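Local coordinates for protein agglutinin (Narcissus pseudonarcissus, PDB 3DZW) that binds mannose-containing glycans, including alpha-1,3-linked mannobiose, as a plant agglutinin of the monocot mannose-binding lectin family that assembles from four chains, at residues L10-F15 against D49-L54. Sequence-based numbering, arbitrary orientation.
Sequences LSPGEF and DRRCHL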
loop_
_atom_site.group_PDB
_atom_site.type_symbol
_atom_site.label_atom_id
_atom_site.label_comp_id
_atom_site.label_asym_id
_atom_site.label_seq_id
_atom_site.Cartn_x
_atom_site.Cartn_y
_atom_site.Cartn_z
ATOM N N LEU A 10 -7.420 16.185 -8.079
ATOM C CA LEU A 10 -7.345 16.149 -6.638
ATOM C C LEU A 10 -8.179 17.312 -6.133
ATOM O O LEU A 10 -7.886 18.474 -6.449
ATOM C CB LEU A 10 -5.902 16.269 -6.106
ATOM C CG LEU A 10 -4.900 15.137 -6.363
ATOM C CD1 LEU A 10 -3.558 15.486 -5.749
ATOM C CD2 LEU A 10 -5.400 13.798 -5.815
ATOM N N SER A 11 -9.240 17.003 -5.378
ATOM C CA SER A 11 -10.110 18.016 -4.797
ATOM C C SER A 11 -9.428 18.607 -3.575
ATOM O O SER A 11 -8.426 18.054 -3.102
ATOM C CB SER A 11 -11.461 17.402 -4.408
ATOM O OG SER A 11 -12.090 16.793 -5.516
ATOM N N PRO A 12 -9.949 19.753 -3.045
ATOM C CA PRO A 12 -9.322 20.338 -1.853
ATOM C C PRO A 12 -9.139 19.322 -0.715
ATOM O O PRO A 12 -10.094 18.594 -0.350
ATOM C CB PRO A 12 -10.308 21.443 -1.443
ATOM C CG PRO A 12 -10.980 21.828 -2.702
ATOM C CD PRO A 12 -11.087 20.571 -3.519
ATOM N N GLY A 13 -7.924 19.256 -0.177
ATOM C CA GLY A 13 -7.603 18.335 0.914
ATOM C C GLY A 13 -7.175 16.933 0.461
ATOM O O GLY A 13 -6.717 16.140 1.282
ATOM N N GLU A 14 -7.320 16.625 -0.843
ATOM C CA GLU A 14 -6.929 15.286 -1.375
ATOM C C GLU A 14 -5.426 15.255 -1.646
ATOM O O GLU A 14 -4.787 16.314 -1.762
ATOM C CB GLU A 14 -7.768 14.901 -2.596
ATOM C CG GLU A 14 -9.259 14.714 -2.226
ATOM C CD GLU A 14 -10.110 14.185 -3.363
ATOM O OE1 GLU A 14 -9.680 14.258 -4.525
ATOM O OE2 GLU A 14 -11.235 13.705 -3.079
ATOM N N PHE A 15 -4.868 14.049 -1.769
ATOM C CA PHE A 15 -3.440 13.901 -1.886
ATOM C C PHE A 15 -2.962 12.590 -2.413
ATOM O O PHE A 15 -3.735 11.618 -2.548
ATOM C CB PHE A 15 -2.888 13.976 -0.451
ATOM C CG PHE A 15 -3.482 12.887 0.477
ATOM C CD1 PHE A 15 -4.707 13.097 1.139
ATOM C CD2 PHE A 15 -2.839 11.648 0.643
ATOM C CE1 PHE A 15 -5.263 12.100 1.956
ATOM C CE2 PHE A 15 -3.396 10.650 1.463
ATOM C CZ PHE A 15 -4.608 10.884 2.120
ATOM N N ASP A 49 -6.393 32.136 -3.110
ATOM C CA ASP A 49 -7.818 31.907 -3.174
ATOM C C ASP A 49 -8.156 30.733 -2.184
ATOM O O ASP A 49 -7.279 30.299 -1.422
ATOM C CB ASP A 49 -8.249 31.621 -4.615
ATOM C CG ASP A 49 -9.747 31.867 -4.852
ATOM O OD1 ASP A 49 -10.544 31.765 -3.890
ATOM O OD2 ASP A 49 -10.118 32.158 -6.007
ATOM N N ARG A 50 -9.402 30.237 -2.208
ATOM C CA ARG A 50 -9.816 29.177 -1.318
ATOM C C ARG A 50 -10.385 27.998 -2.128
ATOM O O ARG A 50 -11.079 28.202 -3.121
ATOM C CB ARG A 50 -10.886 29.703 -0.376
ATOM C CG ARG A 50 -10.989 29.001 0.983
ATOM C CD ARG A 50 -9.884 29.512 1.954
ATOM N NE ARG A 50 -10.056 28.998 3.337
ATOM C CZ ARG A 50 -9.396 27.957 3.880
ATOM N NH1 ARG A 50 -8.475 27.293 3.194
ATOM N NH2 ARG A 50 -9.652 27.599 5.137
ATOM N N ARG A 51 -10.077 26.774 -1.698
ATOM C CA ARG A 51 -10.575 25.523 -2.364
ATOM C C ARG A 51 -10.254 25.380 -3.893
ATOM O O ARG A 51 -11.161 25.380 -4.740
ATOM C CB ARG A 51 -12.092 25.345 -2.127
ATOM C CG ARG A 51 -12.468 25.178 -0.655
ATOM C CD ARG A 51 -13.950 24.846 -0.480
ATOM N NE ARG A 51 -14.321 23.589 -1.161
ATOM C CZ ARG A 51 -14.173 22.353 -0.644
ATOM N NH1 ARG A 51 -14.548 21.293 -1.357
ATOM N NH2 ARG A 51 -13.648 22.168 0.576
ATOM N N CYS A 52 -8.970 25.248 -4.202
ATOM C CA CYS A 52 -8.506 25.048 -5.561
ATOM C C CYS A 52 -8.412 23.549 -5.812
ATOM O O CYS A 52 -8.445 22.768 -4.860
ATOM C CB CYS A 52 -7.139 25.679 -5.760
ATOM S SG CYS A 52 -7.080 27.504 -5.636
ATOM N N HIS A 53 -8.306 23.135 -7.088
ATOM C CA HIS A 53 -8.154 21.700 -7.412
ATOM C C HIS A 53 -6.990 21.497 -8.390
ATOM O O HIS A 53 -6.638 22.406 -9.147
ATOM C CB HIS A 53 -9.459 21.079 -7.967
ATOM C CG HIS A 53 -9.809 21.511 -9.364
ATOM N ND1 HIS A 53 -10.571 22.625 -9.633
ATOM C CD2 HIS A 53 -9.519 20.955 -10.569
ATOM C CE1 HIS A 53 -10.730 22.745 -10.941
ATOM N NE2 HIS A 53 -10.099 21.745 -11.530
ATOM N N LEU A 54 -6.387 20.300 -8.343
ATOM C CA LEU A 54 -5.260 19.936 -9.211
ATOM C C LEU A 54 -5.726 18.999 -10.298
ATOM O O LEU A 54 -6.432 18.032 -10.017
ATOM C CB LEU A 54 -4.166 19.256 -8.392
ATOM C CG LEU A 54 -2.919 18.777 -9.139
ATOM C CD1 LEU A 54 -2.172 19.949 -9.752
ATOM C CD2 LEU A 54 -2.006 17.986 -8.206
#
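L10 and L54 form the antiparallel bridge that joins strand 8-10, outermost of its sheet within this chain, to strand 53-56, in one of the sheets of the beta-prism II fold of monocot mannose-binding lectins. They are a hydrogen-bonded pair. L10 N donates to L54 O at 2.9 Å, and L54 N returns a bond to L10 O at 3.0 Å. H53 CA also approaches L10 O in a bent CA-H...O contact (3.4 Å).

The two leucine side chains lie side by side on the same face of the sheet, with L10 CD1 3.8 Å from L54 CD2. They meet at these methyls although L54 CG is anti to its backbone N (chi1 179°) and L10 CG is anti to its carbonyl carbon. L4 of strand 3-5 touches both side chains.

Past the bridge, 10-15 leaves the sheet through a type II turn from S11 to E14. E14 N bonds to S11 O. S11 N bonds to E14 OE1 at 2.9 Å, from above the carboxylate plane. P12, in this turn, packs on the loop before strand 53-56. P12 CG lies 3.7 Å from R51 CB and 3.5 Å from C52 O. The R51 chain bends at chi3 (60°), which turns NE aside. P12 CG lies over the centre of the R51 guanidinium, 3.8 Å above its plane. C52 is tied to C29 by a disulfide.

The strand end is thus fixed by two backbone bonds and buried leucine packing. The more exposed turn rests on the loop by van der Waals contact: P12 CG meets the aliphatic start of R51 and C52 O, and it covers one face of the cationic guanidinium.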